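Local coordinates for acetylserotonin O-methyltransferase (Homo sapiens, PDB 4A6E), which catalyses the transfer of a methyl group from S-adenosyl-L-methionine to N-acetylserotonin, the melatonin-forming step, and works as a homodimer, at residues V253-A258 with G309-P314; R115-L120 with M303-E308; L265-Y270 with S322-R327. All coordinates share one frame; numbering follows the deposited sequence.

Contact 1: V253-A258 with G309-P314; sequences VLHDWA and GQERTP. With ASE (N-acetyl serotonin), chain D; SAM (S-adenosylmethionine), chain C.
The His255 ring meets Glu311 at its edge: CD and OE2 of Glu311 lie near the ring plane, though the carboxylate itself is turned 49° from it. ND1 of His255 donates to OE2 of Glu311 at 2.9 Å, along a nearly straight N-H...O path of 170°. The carboxylate oxygen is met on its syn side. Glu311 gets there by a bend at chi2, which brings its end alongside the ring. At the other end of the imidazole, NE2 donates to O10 of N-acetylserotonin at 2.8 Å. That hydroxyl donates in turn to OD1 of Asp256 at 2.5 Å.

The Arg312 guanidinium carries CG of Gln310 over one face, while two backbone carbonyls sit at its edge. NH2 reaches O of Trp257 at 3.1 Å, on a lone pair in the carbonyl plane. NH1 bonds O of Leu254 at 3.1 Å but comes from above that carbonyl plane; the backbone N of Trp257 reaches the same oxygen from the opposite face. A salt bridge to Asp259 also holds the guanidinium. The Trp257 ring has CB of Asp256 over one face, near the rim, and N7 of S-adenosylmethionine at its edge.

In the backbone, CA of Gly309 makes a CA-H...O contact with O of His255 at 3.2 Å.

His255 is the inferred proton donor or acceptor, and Asp256 is a substrate-binding residue. The loop after strand 247-251 thus presents both to the hydroxyl that is methylated, with Glu311 bonded to the far nitrogen of the histidine, which probably helps fix its ring. A histidine backed by a carboxylate and facing the acceptor hydroxyl is characteristic of the active site of cation-independent O-methyltransferases.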
loop_
_atom_site.group_PDB
_atom_site.type_symbol
_atom_site.label_atom_id
_atom_site.label_comp_id
_atom_site.label_asym_id
_atom_site.label_seq_id
_atom_site.Cartn_x
_atom_site.Cartn_y
_atom_site.Cartn_z
ATOM N N VAL A 253 -15.006 11.863 -16.382
ATOM C CA VAL A 253 -14.336 12.502 -17.508
ATOM C C VAL A 253 -13.674 13.768 -16.963
ATOM O O VAL A 253 -12.453 13.849 -16.982
ATOM C CB VAL A 253 -15.281 12.768 -18.705
ATOM C CG1 VAL A 253 -14.580 13.564 -19.798
ATOM C CG2 VAL A 253 -15.826 11.463 -19.264
ATOM N N LEU A 254 -14.462 14.708 -16.404
ATOM C CA LEU A 254 -13.958 15.990 -15.868
ATOM C C LEU A 254 -12.768 15.886 -14.908
ATOM O O LEU A 254 -11.854 16.713 -14.983
ATOM C CB LEU A 254 -15.080 16.907 -15.314
ATOM C CG LEU A 254 -16.247 17.287 -16.263
ATOM C CD1 LEU A 254 -17.334 18.108 -15.521
ATOM C CD2 LEU A 254 -15.751 18.054 -17.474
ATOM N N HIS A 255 -12.733 14.826 -14.079
ATOM C CA HIS A 255 -11.636 14.589 -13.138
ATOM C C HIS A 255 -10.275 14.271 -13.815
ATOM O O HIS A 255 -9.258 14.306 -13.132
ATOM C CB HIS A 255 -12.029 13.570 -12.043
ATOM C CG HIS A 255 -11.934 12.124 -12.441
ATOM N ND1 HIS A 255 -11.650 11.133 -11.508
ATOM C CD2 HIS A 255 -12.098 11.536 -13.649
ATOM C CE1 HIS A 255 -11.637 9.991 -12.181
ATOM N NE2 HIS A 255 -11.906 10.181 -13.470
ATOM N N ASP A 256 -10.250 13.997 -15.137
ATOM C CA ASP A 256 -9.008 13.671 -15.851
ATOM C C ASP A 256 -8.299 14.922 -16.312
ATOM O O ASP A 256 -7.120 14.862 -16.684
ATOM C CB ASP A 256 -9.300 12.850 -17.125
ATOM C CG ASP A 256 -9.917 11.476 -16.977
ATOM O OD1 ASP A 256 -9.857 10.914 -15.863
ATOM O OD2 ASP A 256 -10.384 10.918 -18.004
ATOM N N TRP A 257 -9.039 16.037 -16.387
ATOM C CA TRP A 257 -8.529 17.263 -16.976
ATOM C C TRP A 257 -8.511 18.485 -16.098
ATOM O O TRP A 257 -9.267 18.594 -15.126
ATOM C CB TRP A 257 -9.308 17.570 -18.253
ATOM C CG TRP A 257 -9.531 16.389 -19.157
ATOM C CD1 TRP A 257 -10.714 15.736 -19.367
ATOM C CD2 TRP A 257 -8.560 15.749 -20.006
ATOM N NE1 TRP A 257 -10.541 14.727 -20.289
ATOM C CE2 TRP A 257 -9.232 14.722 -20.710
ATOM C CE3 TRP A 257 -7.188 15.958 -20.258
ATOM C CZ2 TRP A 257 -8.574 13.895 -21.643
ATOM C CZ3 TRP A 257 -6.537 15.137 -21.180
ATOM C CH2 TRP A 257 -7.226 14.124 -21.862
ATOM N N ALA A 258 -7.641 19.431 -16.476
ATOM C CA ALA A 258 -7.493 20.726 -15.817
ATOM C C ALA A 258 -8.697 21.658 -16.194
ATOM O O ALA A 258 -9.364 21.443 -17.228
ATOM C CB ALA A 258 -6.168 21.342 -16.227
ATOM N N GLY A 309 -5.970 15.974 -14.127
ATOM C CA GLY A 309 -6.995 16.594 -13.301
ATOM C C GLY A 309 -6.860 16.475 -11.801
ATOM O O GLY A 309 -5.752 16.413 -11.263
ATOM N N GLN A 310 -8.015 16.469 -11.124
ATOM C CA GLN A 310 -8.192 16.410 -9.671
ATOM C C GLN A 310 -9.652 16.084 -9.364
ATOM O O GLN A 310 -10.506 16.090 -10.264
ATOM C CB GLN A 310 -7.890 17.795 -9.048
ATOM C CG GLN A 310 -8.781 18.894 -9.603
ATOM C CD GLN A 310 -8.612 20.232 -8.972
ATOM O OE1 GLN A 310 -8.320 21.207 -9.663
ATOM N NE2 GLN A 310 -8.985 20.349 -7.699
ATOM N N GLU A 311 -9.949 15.861 -8.086
ATOM C CA GLU A 311 -11.327 15.721 -7.640
ATOM C C GLU A 311 -11.797 17.139 -7.291
ATOM O O GLU A 311 -10.963 18.044 -7.091
ATOM C CB GLU A 311 -11.488 14.708 -6.488
ATOM C CG GLU A 311 -11.167 13.263 -6.885
ATOM C CD GLU A 311 -11.702 12.686 -8.191
ATOM O OE1 GLU A 311 -12.803 13.087 -8.638
ATOM O OE2 GLU A 311 -11.038 11.778 -8.737
ATOM N N ARG A 312 -13.120 17.376 -7.356
ATOM C CA ARG A 312 -13.642 18.732 -7.137
ATOM C C ARG A 312 -14.829 18.760 -6.203
ATOM O O ARG A 312 -15.535 17.750 -6.061
ATOM C CB ARG A 312 -13.964 19.414 -8.481
ATOM C CG ARG A 312 -12.753 19.583 -9.407
ATOM C CD ARG A 312 -13.159 20.233 -10.697
ATOM N NE ARG A 312 -12.013 20.731 -11.457
ATOM C CZ ARG A 312 -11.436 20.077 -12.458
ATOM N NH1 ARG A 312 -11.875 18.879 -12.819
ATOM N NH2 ARG A 312 -10.412 20.615 -13.103
ATOM N N THR A 313 -15.030 19.920 -5.549
ATOM C CA THR A 313 -16.135 20.198 -4.612
ATOM C C THR A 313 -17.378 20.626 -5.420
ATOM O O THR A 313 -17.197 21.168 -6.515
ATOM C CB THR A 313 -15.746 21.321 -3.601
ATOM O OG1 THR A 313 -15.595 22.577 -4.274
ATOM C CG2 THR A 313 -14.516 20.986 -2.765
ATOM N N PRO A 314 -18.639 20.452 -4.897
ATOM C CA PRO A 314 -19.834 20.897 -5.654
ATOM C C PRO A 314 -19.780 22.330 -6.195
ATOM O O PRO A 314 -20.190 22.583 -7.332
ATOM C CB PRO A 314 -20.962 20.710 -4.642
ATOM C CG PRO A 314 -20.505 19.549 -3.836
ATOM C CD PRO A 314 -19.050 19.828 -3.619
HETATM C C1 ASE D . -9.623 7.625 -14.579
HETATM C C2 ASE D . -10.223 6.798 -13.632
HETATM C C3 ASE D . -9.364 5.883 -12.991
HETATM C C4 ASE D . -8.241 7.584 -14.928
HETATM C C5 ASE D . -7.404 6.678 -14.269
HETATM C C6 ASE D . -7.930 5.811 -13.295
HETATM C C7 ASE D . -9.599 4.865 -11.950
HETATM C C8 ASE D . -8.391 4.276 -11.673
HETATM N N9 ASE D . -7.375 4.813 -12.466
HETATM O O10 ASE D . -10.395 8.540 -15.183
HETATM C C11 ASE D . -10.933 4.686 -11.295
HETATM C C12 ASE D . -10.907 5.656 -10.038
HETATM N N13 ASE D . -10.023 5.091 -8.993
HETATM C C14 ASE D . -8.923 5.816 -8.498
HETATM C C15 ASE D . -8.037 5.141 -7.450
HETATM O O16 ASE D . -8.623 6.995 -8.880
HETATM N N SAM C . -17.251 6.926 -18.186
HETATM C CA SAM C . -16.446 5.691 -17.890
HETATM C C SAM C . -16.426 5.306 -16.410
HETATM O O SAM C . -16.583 6.161 -15.517
HETATM O OXT SAM C . -16.229 4.102 -16.099
HETATM C CB SAM C . -15.040 5.753 -18.438
HETATM C CG SAM C . -14.273 6.797 -17.619
HETATM S SD SAM C . -12.534 7.023 -18.133
HETATM C CE SAM C . -11.962 7.855 -16.752
HETATM C "C5'" SAM C . -12.508 8.426 -19.283
HETATM C "C4'" SAM C . -13.035 8.016 -20.657
HETATM O "O4'" SAM C . -12.885 9.166 -21.529
HETATM C "C3'" SAM C . -12.191 6.848 -21.220
HETATM O "O3'" SAM C . -13.120 5.887 -21.666
HETATM C "C2'" SAM C . -11.344 7.502 -22.367
HETATM O "O2'" SAM C . -11.175 6.624 -23.483
HETATM C "C1'" SAM C . -12.317 8.645 -22.779
HETATM N N9 SAM C . -11.735 9.757 -23.518
HETATM C C8 SAM C . -10.591 10.438 -23.191
HETATM N N7 SAM C . -10.376 11.375 -24.084
HETATM C C5 SAM C . -11.365 11.394 -25.024
HETATM C C6 SAM C . -11.643 12.200 -26.163
HETATM N N6 SAM C . -10.844 13.248 -26.521
HETATM N N1 SAM C . -12.734 11.901 -26.871
HETATM C C2 SAM C . -13.554 10.852 -26.514
HETATM N N3 SAM C . -13.371 10.086 -25.431
HETATM C C4 SAM C . -12.277 10.335 -24.667
#

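Contact 2: R115-L120 with M303-E308. With ASE (N-acetyl serotonin), chain D; SO4 (sulfate ion), chain I.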
loop_
_atom_site.group_PDB
_atom_site.type_symbol
_atom_site.label_atom_id
_atom_site.label_comp_id
_atom_site.label_asym_id
_atom_site.label_seq_id
_atom_site.Cartn_x
_atom_site.Cartn_y
_atom_site.Cartn_z
ATOM N N ARG A 115 2.403 1.144 -9.141
ATOM C CA ARG A 115 3.700 1.521 -9.692
ATOM C C ARG A 115 3.849 3.045 -9.747
ATOM O O ARG A 115 4.815 3.569 -9.197
ATOM C CB ARG A 115 3.909 0.881 -11.061
ATOM C CG ARG A 115 4.425 -0.544 -10.990
ATOM C CD ARG A 115 4.612 -1.126 -12.368
ATOM N NE ARG A 115 5.816 -0.612 -13.019
ATOM C CZ ARG A 115 6.191 -0.942 -14.252
ATOM N NH1 ARG A 115 5.460 -1.785 -14.974
ATOM N NH2 ARG A 115 7.302 -0.431 -14.772
ATOM N N CYS A 116 2.855 3.746 -10.331
ATOM C CA CYS A 116 2.790 5.204 -10.416
ATOM C C CYS A 116 3.017 5.811 -9.043
ATOM O O CYS A 116 3.888 6.655 -8.895
ATOM C CB CYS A 116 1.452 5.653 -11.014
ATOM S SG CYS A 116 1.298 5.383 -12.802
ATOM N N TRP A 117 2.281 5.314 -8.024
ATOM C CA TRP A 117 2.363 5.744 -6.619
ATOM C C TRP A 117 3.745 5.628 -5.977
ATOM O O TRP A 117 4.065 6.429 -5.105
ATOM C CB TRP A 117 1.248 5.144 -5.768
ATOM C CG TRP A 117 -0.056 5.870 -5.941
ATOM C CD1 TRP A 117 -0.924 5.768 -6.992
ATOM C CD2 TRP A 117 -0.623 6.840 -5.046
ATOM N NE1 TRP A 117 -2.021 6.570 -6.779
ATOM C CE2 TRP A 117 -1.870 7.228 -5.586
ATOM C CE3 TRP A 117 -0.233 7.362 -3.798
ATOM C CZ2 TRP A 117 -2.710 8.140 -4.942
ATOM C CZ3 TRP A 117 -1.068 8.265 -3.161
ATOM C CH2 TRP A 117 -2.296 8.638 -3.728
ATOM N N GLY A 118 4.583 4.726 -6.485
ATOM C CA GLY A 118 5.968 4.609 -6.043
ATOM C C GLY A 118 6.770 5.883 -6.301
ATOM O O GLY A 118 7.772 6.120 -5.631
ATOM N N HIS A 119 6.293 6.741 -7.244
ATOM C CA HIS A 119 6.856 8.041 -7.638
ATOM C C HIS A 119 6.008 9.242 -7.103
ATOM O O HIS A 119 6.073 10.340 -7.669
ATOM C CB HIS A 119 6.983 8.122 -9.171
ATOM C CG HIS A 119 7.752 6.992 -9.778
ATOM N ND1 HIS A 119 9.116 7.092 -10.018
ATOM C CD2 HIS A 119 7.328 5.769 -10.175
ATOM C CE1 HIS A 119 9.475 5.924 -10.530
ATOM N NE2 HIS A 119 8.430 5.103 -10.662
ATOM N N LEU A 120 5.254 9.039 -5.996
ATOM C CA LEU A 120 4.416 10.073 -5.385
ATOM C C LEU A 120 5.154 11.352 -4.971
ATOM O O LEU A 120 4.651 12.439 -5.245
ATOM C CB LEU A 120 3.565 9.528 -4.232
ATOM C CG LEU A 120 2.548 10.497 -3.646
ATOM C CD1 LEU A 120 1.415 10.800 -4.641
ATOM C CD2 LEU A 120 2.056 10.021 -2.296
ATOM N N MET A 303 -5.347 11.196 -9.356
ATOM C CA MET A 303 -5.462 12.009 -10.586
ATOM C C MET A 303 -4.170 12.838 -10.814
ATOM O O MET A 303 -3.782 13.064 -11.956
ATOM C CB MET A 303 -6.742 12.886 -10.613
ATOM C CG MET A 303 -8.024 12.080 -10.654
ATOM S SD MET A 303 -8.299 11.191 -12.225
ATOM C CE MET A 303 -7.898 9.460 -11.756
ATOM N N LEU A 304 -3.473 13.224 -9.734
ATOM C CA LEU A 304 -2.201 13.952 -9.838
ATOM C C LEU A 304 -1.134 13.058 -10.492
ATOM O O LEU A 304 -0.391 13.497 -11.373
ATOM C CB LEU A 304 -1.732 14.432 -8.446
ATOM C CG LEU A 304 -0.442 15.236 -8.392
ATOM C CD1 LEU A 304 -0.622 16.610 -8.954
ATOM C CD2 LEU A 304 0.031 15.365 -6.983
ATOM N N VAL A 305 -1.137 11.790 -10.086
ATOM C CA VAL A 305 -0.257 10.700 -10.475
ATOM C C VAL A 305 -0.666 10.035 -11.834
ATOM O O VAL A 305 0.213 9.720 -12.642
ATOM C CB VAL A 305 -0.258 9.736 -9.245
ATOM C CG1 VAL A 305 -0.457 8.272 -9.599
ATOM C CG2 VAL A 305 0.952 9.948 -8.356
ATOM N N GLN A 306 -1.978 9.852 -12.092
ATOM C CA GLN A 306 -2.481 9.151 -13.282
ATOM C C GLN A 306 -3.086 9.962 -14.444
ATOM O O GLN A 306 -3.182 9.425 -15.546
ATOM C CB GLN A 306 -3.423 7.996 -12.887
ATOM C CG GLN A 306 -2.693 6.733 -12.434
ATOM C CD GLN A 306 -3.521 5.506 -12.732
ATOM O OE1 GLN A 306 -3.395 4.889 -13.786
ATOM N NE2 GLN A 306 -4.423 5.149 -11.838
ATOM N N THR A 307 -3.568 11.195 -14.203
ATOM C CA THR A 307 -4.179 12.015 -15.256
ATOM C C THR A 307 -3.608 13.439 -15.237
ATOM O O THR A 307 -2.464 13.634 -14.829
ATOM C CB THR A 307 -5.717 11.987 -15.163
ATOM O OG1 THR A 307 -6.127 12.692 -13.989
ATOM C CG2 THR A 307 -6.317 10.570 -15.208
ATOM N N GLU A 308 -4.408 14.427 -15.684
ATOM C CA GLU A 308 -4.076 15.857 -15.703
ATOM C C GLU A 308 -5.031 16.665 -14.794
ATOM O O GLU A 308 -4.883 17.893 -14.703
ATOM C CB GLU A 308 -4.192 16.399 -17.132
ATOM C CG GLU A 308 -2.941 16.287 -17.987
ATOM C CD GLU A 308 -3.160 16.517 -19.473
ATOM O OE1 GLU A 308 -4.094 17.278 -19.834
ATOM O OE2 GLU A 308 -2.379 15.945 -20.274
HETATM C C1 ASE D . -9.623 7.625 -14.579
HETATM C C2 ASE D . -10.223 6.798 -13.632
HETATM C C3 ASE D . -9.364 5.883 -12.991
HETATM C C4 ASE D . -8.241 7.584 -14.928
HETATM C C5 ASE D . -7.404 6.678 -14.269
HETATM C C6 ASE D . -7.930 5.811 -13.295
HETATM C C7 ASE D . -9.599 4.865 -11.950
HETATM C C8 ASE D . -8.391 4.276 -11.673
HETATM N N9 ASE D . -7.375 4.813 -12.466
HETATM O O10 ASE D . -10.395 8.540 -15.183
HETATM C C11 ASE D . -10.933 4.686 -11.295
HETATM C C12 ASE D . -10.907 5.656 -10.038
HETATM N N13 ASE D . -10.023 5.091 -8.993
HETATM C C14 ASE D . -8.923 5.816 -8.498
HETATM C C15 ASE D . -8.037 5.141 -7.450
HETATM O O16 ASE D . -8.623 6.995 -8.880
HETATM S S SO4 I . 5.872 -2.509 -18.690
HETATM O O1 SO4 I . 4.705 -2.942 -17.914
HETATM O O2 SO4 I . 6.886 -3.573 -18.641
HETATM O O3 SO4 I . 5.441 -2.247 -20.093
HETATM O O4 SO4 I . 6.453 -1.292 -18.101
#
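Val305 points from helix 294-306 toward the end of helix 103-117, and its two methyl groups divide the contact. CG1 meets CB of Cys116 at 3.5 Å and also packs against CD1 of Trp117 at 3.6 Å. The Trp117 side chain crosses Val305 at about a right angle, and the methyl approaches the indole obliquely. CG2 turns to CD1 of Leu120, 3.8 Å away, and these two side chains also cross nearly at right angles. Leu120 has CG anti to its own N (chi1 -173°), which carries CD1 both to Val305 and over one face of the Trp117 ring. The indole NE1 bonds the substrate-binding residue Asn302. Phe19 of the second subunit forms an edge-to-face pair with the Trp117 ring, so the contact borders the dimer interface.

The other side of the 303-308 segment faces N-acetylserotonin. The bent Met303 chain brings CE to C4 of the ligand at 3.7 Å. Thr307 sets CG2 against the same carbon at 3.6 Å. Its OG1 sits between the backbone N and the carbonyl carbon (chi1 69°), where it donates to O of Met303 at 3.1 Å, and the backbone N of Thr307 bonds that oxygen too. A valine here would probably leave the carbonyl of Met303 with one donor fewer and the N of Gly309 without its hydroxyl acceptor. Gln306, a substrate-binding residue, also lies beside the ligand.

Across the two segments the chemistry is apolar and buried. It depends on close fit rather than on directed bonds. One side of the 303-308 segment packs on 115-120 through hydrocarbon; the other sets carbon atoms of Met303 and Thr307 against the indole of the ligand.

Contact 3: L265-Y270 with S322-R327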
loop_
_atom_site.group_PDB
_atom_site.type_symbol
_atom_site.label_atom_id
_atom_site.label_comp_id
_atom_site.label_asym_id
_atom_site.label_seq_id
_atom_site.Cartn_x
_atom_site.Cartn_y
_atom_site.Cartn_z
ATOM N N LEU A 265 -14.584 21.468 -23.228
ATOM C CA LEU A 265 -15.556 20.407 -23.484
ATOM C C LEU A 265 -16.947 20.836 -23.040
ATOM O O LEU A 265 -17.916 20.608 -23.772
ATOM C CB LEU A 265 -15.132 19.097 -22.801
ATOM C CG LEU A 265 -16.130 17.928 -22.782
ATOM C CD1 LEU A 265 -16.418 17.389 -24.184
ATOM C CD2 LEU A 265 -15.637 16.836 -21.875
ATOM N N LEU A 266 -17.036 21.511 -21.873
ATOM C CA LEU A 266 -18.326 21.951 -21.368
ATOM C C LEU A 266 -18.998 22.927 -22.277
ATOM O O LEU A 266 -20.176 22.739 -22.556
ATOM C CB LEU A 266 -18.267 22.447 -19.927
ATOM C CG LEU A 266 -17.990 21.385 -18.857
ATOM C CD1 LEU A 266 -17.605 22.029 -17.555
ATOM C CD2 LEU A 266 -19.174 20.479 -18.656
ATOM N N GLU A 267 -18.242 23.901 -22.837
ATOM C CA GLU A 267 -18.747 24.903 -23.809
ATOM C C GLU A 267 -19.268 24.200 -25.063
ATOM O O GLU A 267 -20.305 24.601 -25.590
ATOM C CB GLU A 267 -17.647 25.885 -24.245
ATOM C CG GLU A 267 -17.049 26.770 -23.164
ATOM C CD GLU A 267 -17.798 27.999 -22.683
ATOM O OE1 GLU A 267 -18.713 28.483 -23.396
ATOM O OE2 GLU A 267 -17.432 28.498 -21.592
ATOM N N ARG A 268 -18.547 23.156 -25.547
ATOM C CA ARG A 268 -18.945 22.401 -26.751
ATOM C C ARG A 268 -20.285 21.704 -26.548
ATOM O O ARG A 268 -21.151 21.775 -27.422
ATOM C CB ARG A 268 -17.864 21.385 -27.160
ATOM C CG ARG A 268 -16.642 22.034 -27.787
ATOM C CD ARG A 268 -15.582 21.037 -28.224
ATOM N NE ARG A 268 -16.170 19.804 -28.745
ATOM C CZ ARG A 268 -16.538 19.604 -30.004
ATOM N NH1 ARG A 268 -16.375 20.561 -30.917
ATOM N NH2 ARG A 268 -17.080 18.454 -30.361
ATOM N N ILE A 269 -20.455 21.048 -25.376
ATOM C CA ILE A 269 -21.680 20.341 -25.014
ATOM C C ILE A 269 -22.790 21.351 -24.926
ATOM O O ILE A 269 -23.824 21.146 -25.559
ATOM C CB ILE A 269 -21.535 19.566 -23.690
ATOM C CG1 ILE A 269 -20.463 18.455 -23.787
ATOM C CG2 ILE A 269 -22.899 19.023 -23.207
ATOM C CD1 ILE A 269 -19.938 18.072 -22.438
ATOM N N TYR A 270 -22.581 22.456 -24.162
ATOM C CA TYR A 270 -23.594 23.493 -24.017
ATOM C C TYR A 270 -24.118 23.917 -25.357
ATOM O O TYR A 270 -25.310 23.785 -25.614
ATOM C CB TYR A 270 -23.082 24.694 -23.220
ATOM C CG TYR A 270 -24.144 25.757 -23.047
ATOM C CD1 TYR A 270 -25.135 25.628 -22.078
ATOM C CD2 TYR A 270 -24.192 26.867 -23.889
ATOM C CE1 TYR A 270 -26.160 26.565 -21.964
ATOM C CE2 TYR A 270 -25.198 27.825 -23.765
ATOM C CZ TYR A 270 -26.177 27.675 -22.797
ATOM O OH TYR A 270 -27.151 28.631 -22.646
ATOM N N SER A 322 -21.538 26.738 -14.634
ATOM C CA SER A 322 -22.185 28.028 -14.807
ATOM C C SER A 322 -21.502 28.801 -15.925
ATOM O O SER A 322 -22.185 29.287 -16.826
ATOM C CB SER A 322 -22.202 28.820 -13.512
ATOM O OG SER A 322 -23.344 29.663 -13.506
ATOM N N SER A 323 -20.152 28.810 -15.927
ATOM C CA SER A 323 -19.323 29.488 -16.926
ATOM C C SER A 323 -19.589 29.021 -18.336
ATOM O O SER A 323 -19.499 29.828 -19.254
ATOM C CB SER A 323 -17.844 29.334 -16.607
ATOM O OG SER A 323 -17.524 30.026 -15.414
ATOM N N ALA A 324 -19.915 27.734 -18.509
ATOM C CA ALA A 324 -20.214 27.122 -19.803
ATOM C C ALA A 324 -21.586 27.519 -20.308
ATOM O O ALA A 324 -21.869 27.349 -21.491
ATOM C CB ALA A 324 -20.123 25.612 -19.691
ATOM N N GLY A 325 -22.426 28.035 -19.411
ATOM C CA GLY A 325 -23.783 28.461 -19.728
ATOM C C GLY A 325 -24.886 27.682 -19.035
ATOM O O GLY A 325 -26.056 28.057 -19.159
ATOM N N PHE A 326 -24.554 26.598 -18.304
ATOM C CA PHE A 326 -25.619 25.833 -17.647
ATOM C C PHE A 326 -26.237 26.516 -16.428
ATOM O O PHE A 326 -25.595 27.347 -15.771
ATOM C CB PHE A 326 -25.216 24.393 -17.349
ATOM C CG PHE A 326 -24.782 23.630 -18.574
ATOM C CD1 PHE A 326 -25.716 22.969 -19.369
ATOM C CD2 PHE A 326 -23.427 23.547 -18.922
ATOM C CE1 PHE A 326 -25.310 22.232 -20.469
ATOM C CE2 PHE A 326 -23.019 22.799 -20.023
ATOM C CZ PHE A 326 -23.964 22.146 -20.788
ATOM N N ARG A 327 -27.506 26.184 -16.160
ATOM C CA ARG A 327 -28.309 26.732 -15.074
ATOM C C ARG A 327 -28.950 25.572 -14.335
ATOM O O ARG A 327 -28.726 24.411 -14.698
ATOM C CB ARG A 327 -29.391 27.693 -15.636
ATOM C CG ARG A 327 -28.860 28.849 -16.525
ATOM C CD ARG A 327 -28.062 29.912 -15.755
ATOM N NE ARG A 327 -26.874 30.367 -16.490
ATOM C CZ ARG A 327 -25.774 30.853 -15.919
ATOM N NH1 ARG A 327 -25.692 30.955 -14.597
ATOM N NH2 ARG A 327 -24.745 31.234 -16.666
HETATM O O HOH W 1 -28.649 27.973 -20.234
#
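Tyr270 and Phe326 form a T-shaped aromatic pair where helix 259-272 packs on the turn that ends helix 314-323, at the periphery of the Rossmann-like methyltransferase domain. The edge of Tyr270 points at the face of Phe326. The ring centroids lie 5.1 Å apart and the planes stand at 89°. CD1 of Tyr270 sits over the centre of the Phe326 ring.

Tyr270 has CG anti to its backbone N (chi1 -179°), which sends the ring out from its helix across the turn. One face of the ring receives CA of Gly325, a CH-pi contact 3.9 Å from the centroid. The O of Ala324 lies over this ring as well. Gly325 has positive phi and completes a Schellman motif, a place that favours glycine. A water joins the hydroxyl to the turn: it lies 2.9 Å from OH of Tyr270 and donates to O of Gly325 at 2.8 Å.

Nearer the start of the 265-270 segment, CB of Leu266 packs on CB of Ala324 at 3.7 Å. CG2 of Ile269 reaches CZ of Phe326 at 4.1 Å, at the ring edge, and the two side chains cross at about a right angle. Ile279 of strand 278-283 touches Leu266, Ile269 and Phe326, so the apolar side of the contact rests on the sheet. The bent Glu267 side chain runs over the helix end, with OE2 3.6 Å from CA of Ala324, and a zinc ion lies close to its carboxylate.

The water adds a polar link at the tyrosine hydroxyl. The contact otherwise holds through ring and aliphatic packing, with the buried Phe326 taking the edge of Tyr270 on its face.

In the fold
The segments alternate along the chain: 115-120, 253-258, 265-270, then 303-308, 309-314 and 322-327. Contacts 1 and 2 have centres about 15 Å apart, and both meet N-acetylserotonin. Segment 303-308 runs into 309-314, and the 253-258 loop also touches 303-308, with a probable hydrogen bond from Glu308 N to Asp256 O. Contact 3 lies about 15 Å from contact 1 between centres and joins it through Leu254 with Leu266 and Val253 with Leu265. Contacts 2 and 3 are about 29 Å apart between centres, with no touch. The loop after strand 247-251, which carries the probable proton donor or acceptor, therefore lies between a substrate-lining helix near the dimer interface and helix packing at the outer part of the domain.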